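Local coordinates for mandelate racemase/muconate lactonizing enzyme family protein (Azoarcus sp., PDB 2QDE) that belongs to the mandelate racemase/muconate lactonizing enzyme family, has a TIM-barrel domain of enolase type, and binds a barium ion in this structure, at residues A[282-287]-A[317-322]. Numbering follows the deposited sequence.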
loop_
_atom_site.group_PDB
_atom_site.type_symbol
_atom_site.label_atom_id
_atom_site.label_comp_id
_atom_site.label_asym_id
_atom_site.label_seq_id
_atom_site.Cartn_x
_atom_site.Cartn_y
_atom_site.Cartn_z
ATOM N N ARG A 282 26.785 9.143 -7.147
ATOM C CA ARG A 282 25.434 8.694 -7.470
ATOM C C ARG A 282 24.707 8.366 -6.160
ATOM O O ARG A 282 23.556 8.738 -5.963
ATOM C CB ARG A 282 25.498 7.463 -8.381
ATOM C CG ARG A 282 26.158 7.743 -9.736
ATOM C CD ARG A 282 26.266 6.487 -10.587
ATOM N NE ARG A 282 26.872 6.766 -11.888
ATOM C CZ ARG A 282 27.322 5.836 -12.727
ATOM N NH1 ARG A 282 27.241 4.549 -12.413
ATOM N NH2 ARG A 282 27.864 6.196 -13.884
ATOM N N TRP A 283 25.413 7.674 -5.275
ATOM C CA TRP A 283 24.913 7.276 -3.960
ATOM C C TRP A 283 24.435 8.525 -3.204
ATOM O O TRP A 283 23.356 8.539 -2.605
ATOM C CB TRP A 283 26.062 6.616 -3.195
ATOM C CG TRP A 283 25.709 5.789 -1.987
ATOM C CD1 TRP A 283 25.706 4.427 -1.911
ATOM C CD2 TRP A 283 25.456 6.264 -0.658
ATOM N NE1 TRP A 283 25.488 4.022 -0.619
ATOM C CE2 TRP A 283 25.329 5.128 0.173
ATOM C CE3 TRP A 283 25.333 7.538 -0.088
ATOM C CZ2 TRP A 283 25.087 5.227 1.553
ATOM C CZ3 TRP A 283 25.092 7.638 1.285
ATOM C CH2 TRP A 283 24.974 6.489 2.087
ATOM N N LEU A 284 25.254 9.573 -3.251
ATOM C CA LEU A 284 24.954 10.828 -2.574
ATOM C C LEU A 284 23.808 11.591 -3.239
ATOM O O LEU A 284 23.228 12.501 -2.648
ATOM C CB LEU A 284 26.223 11.689 -2.489
ATOM C CG LEU A 284 27.274 11.142 -1.508
ATOM C CD1 LEU A 284 28.542 11.979 -1.553
ATOM C CD2 LEU A 284 26.700 11.125 -0.095
ATOM N N THR A 285 23.487 11.227 -4.475
ATOM C CA THR A 285 22.372 11.859 -5.173
ATOM C C THR A 285 21.092 11.329 -4.533
ATOM O O THR A 285 20.151 12.077 -4.265
ATOM C CB THR A 285 22.372 11.505 -6.668
ATOM O OG1 THR A 285 23.510 12.105 -7.290
ATOM C CG2 THR A 285 21.101 12.013 -7.345
ATOM N N LEU A 286 21.066 10.023 -4.287
ATOM C CA LEU A 286 19.905 9.413 -3.652
ATOM C C LEU A 286 19.784 9.923 -2.216
ATOM O O LEU A 286 18.677 10.149 -1.728
ATOM C CB LEU A 286 20.031 7.886 -3.669
ATOM C CG LEU A 286 19.358 7.164 -4.842
ATOM C CD1 LEU A 286 19.764 7.780 -6.181
ATOM C CD2 LEU A 286 19.741 5.698 -4.796
ATOM N N ALA A 287 20.920 10.114 -1.547
ATOM C CA ALA A 287 20.927 10.613 -0.169
ATOM C C ALA A 287 20.320 12.014 -0.124
ATOM O O ALA A 287 19.564 12.348 0.789
ATOM C CB ALA A 287 22.354 10.647 0.378
ATOM N N ASP A 317 28.591 18.762 -2.542
ATOM C CA ASP A 317 27.715 19.706 -1.866
ATOM C C ASP A 317 26.833 19.103 -0.776
ATOM O O ASP A 317 26.688 19.671 0.305
ATOM C CB ASP A 317 26.834 20.416 -2.887
ATOM C CG ASP A 317 26.033 21.533 -2.267
ATOM O OD1 ASP A 317 26.655 22.501 -1.776
ATOM O OD2 ASP A 317 24.791 21.435 -2.262
ATOM N N TRP A 318 26.252 17.945 -1.055
ATOM C CA TRP A 318 25.389 17.314 -0.080
ATOM C C TRP A 318 26.112 16.848 1.173
ATOM O O TRP A 318 25.685 17.144 2.282
ATOM C CB TRP A 318 24.651 16.123 -0.687
ATOM C CG TRP A 318 23.656 15.582 0.287
ATOM C CD1 TRP A 318 23.781 14.466 1.068
ATOM C CD2 TRP A 318 22.427 16.204 0.664
ATOM N NE1 TRP A 318 22.700 14.357 1.913
ATOM C CE2 TRP A 318 21.853 15.412 1.685
ATOM C CE3 TRP A 318 21.751 17.357 0.237
ATOM C CZ2 TRP A 318 20.631 15.739 2.291
ATOM C CZ3 TRP A 318 20.535 17.684 0.840
ATOM C CH2 TRP A 318 19.990 16.874 1.857
ATOM N N ILE A 319 27.207 16.120 1.003
ATOM C CA ILE A 319 27.910 15.609 2.162
ATOM C C ILE A 319 28.716 16.672 2.909
ATOM O O ILE A 319 29.062 16.482 4.076
ATOM C CB ILE A 319 28.814 14.412 1.776
ATOM C CG1 ILE A 319 29.080 13.550 3.014
ATOM C CG2 ILE A 319 30.110 14.906 1.164
ATOM C CD1 ILE A 319 29.634 12.179 2.701
ATOM N N ALA A 320 28.984 17.797 2.248
ATOM C CA ALA A 320 29.736 18.889 2.864
ATOM C C ALA A 320 28.954 19.550 4.005
ATOM O O ALA A 320 29.448 20.473 4.651
ATOM C CB ALA A 320 30.104 19.938 1.809
ATOM N N GLN A 321 27.738 19.072 4.252
ATOM C CA GLN A 321 26.883 19.625 5.308
ATOM C C GLN A 321 27.027 18.948 6.666
ATOM O O GLN A 321 26.595 19.494 7.680
ATOM C CB GLN A 321 25.409 19.499 4.922
ATOM C CG GLN A 321 24.971 20.209 3.667
ATOM C CD GLN A 321 23.543 19.854 3.307
ATOM O OE1 GLN A 321 23.249 18.720 2.909
ATOM N NE2 GLN A 321 22.642 20.812 3.463
ATOM N N PHE A 322 27.626 17.762 6.689
ATOM C CA PHE A 322 27.717 16.996 7.930
ATOM C C PHE A 322 29.117 16.630 8.405
ATOM O O PHE A 322 30.039 16.530 7.606
ATOM C CB PHE A 322 26.911 15.713 7.749
ATOM C CG PHE A 322 25.649 15.910 6.957
ATOM C CD1 PHE A 322 24.549 16.550 7.529
ATOM C CD2 PHE A 322 25.575 15.491 5.626
ATOM C CE1 PHE A 322 23.386 16.771 6.783
ATOM C CE2 PHE A 322 24.423 15.704 4.870
ATOM C CZ PHE A 322 23.324 16.347 5.451
#
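W318 NE1, resting 4.0 Å from A287 CB, gives its hydrogen to the carbonyl O of L292, in the loop that follows helix 277-290, so the indole is tethered just beyond the helix it packs against. With CG anti to the backbone N (chi1 -174°), the ring is carried to the last turns of that helix. A287 C sits 3.8 Å above one indole face, offset toward the rim, and A287 O reaches W318 CZ2 at 3.9 Å. F322 CZ approaches the opposite face, again near the rim, so the indole lies between a helix backbone and a second aromatic ring. One turn back, L284 meets I319: CD1 lies 4.1 Å from I319 CB and CD2 4.2 Å from I319 CD1, the two aliphatic chains crossing at a slant. V294 of strand 294-296 packs on L284, A287 and I319, while T201 of a third subunit touches W318. Helix 277-290 links the parallel strands 266-269 and 294-296, and residues 317-322, a loop with a 3-10 turn at 319-321, follow helix 303-315; the contact thus packs the helix of one beta-alpha-beta crossover against the segment after the next barrel helix, within the TIM barrel of the enolase superfamily.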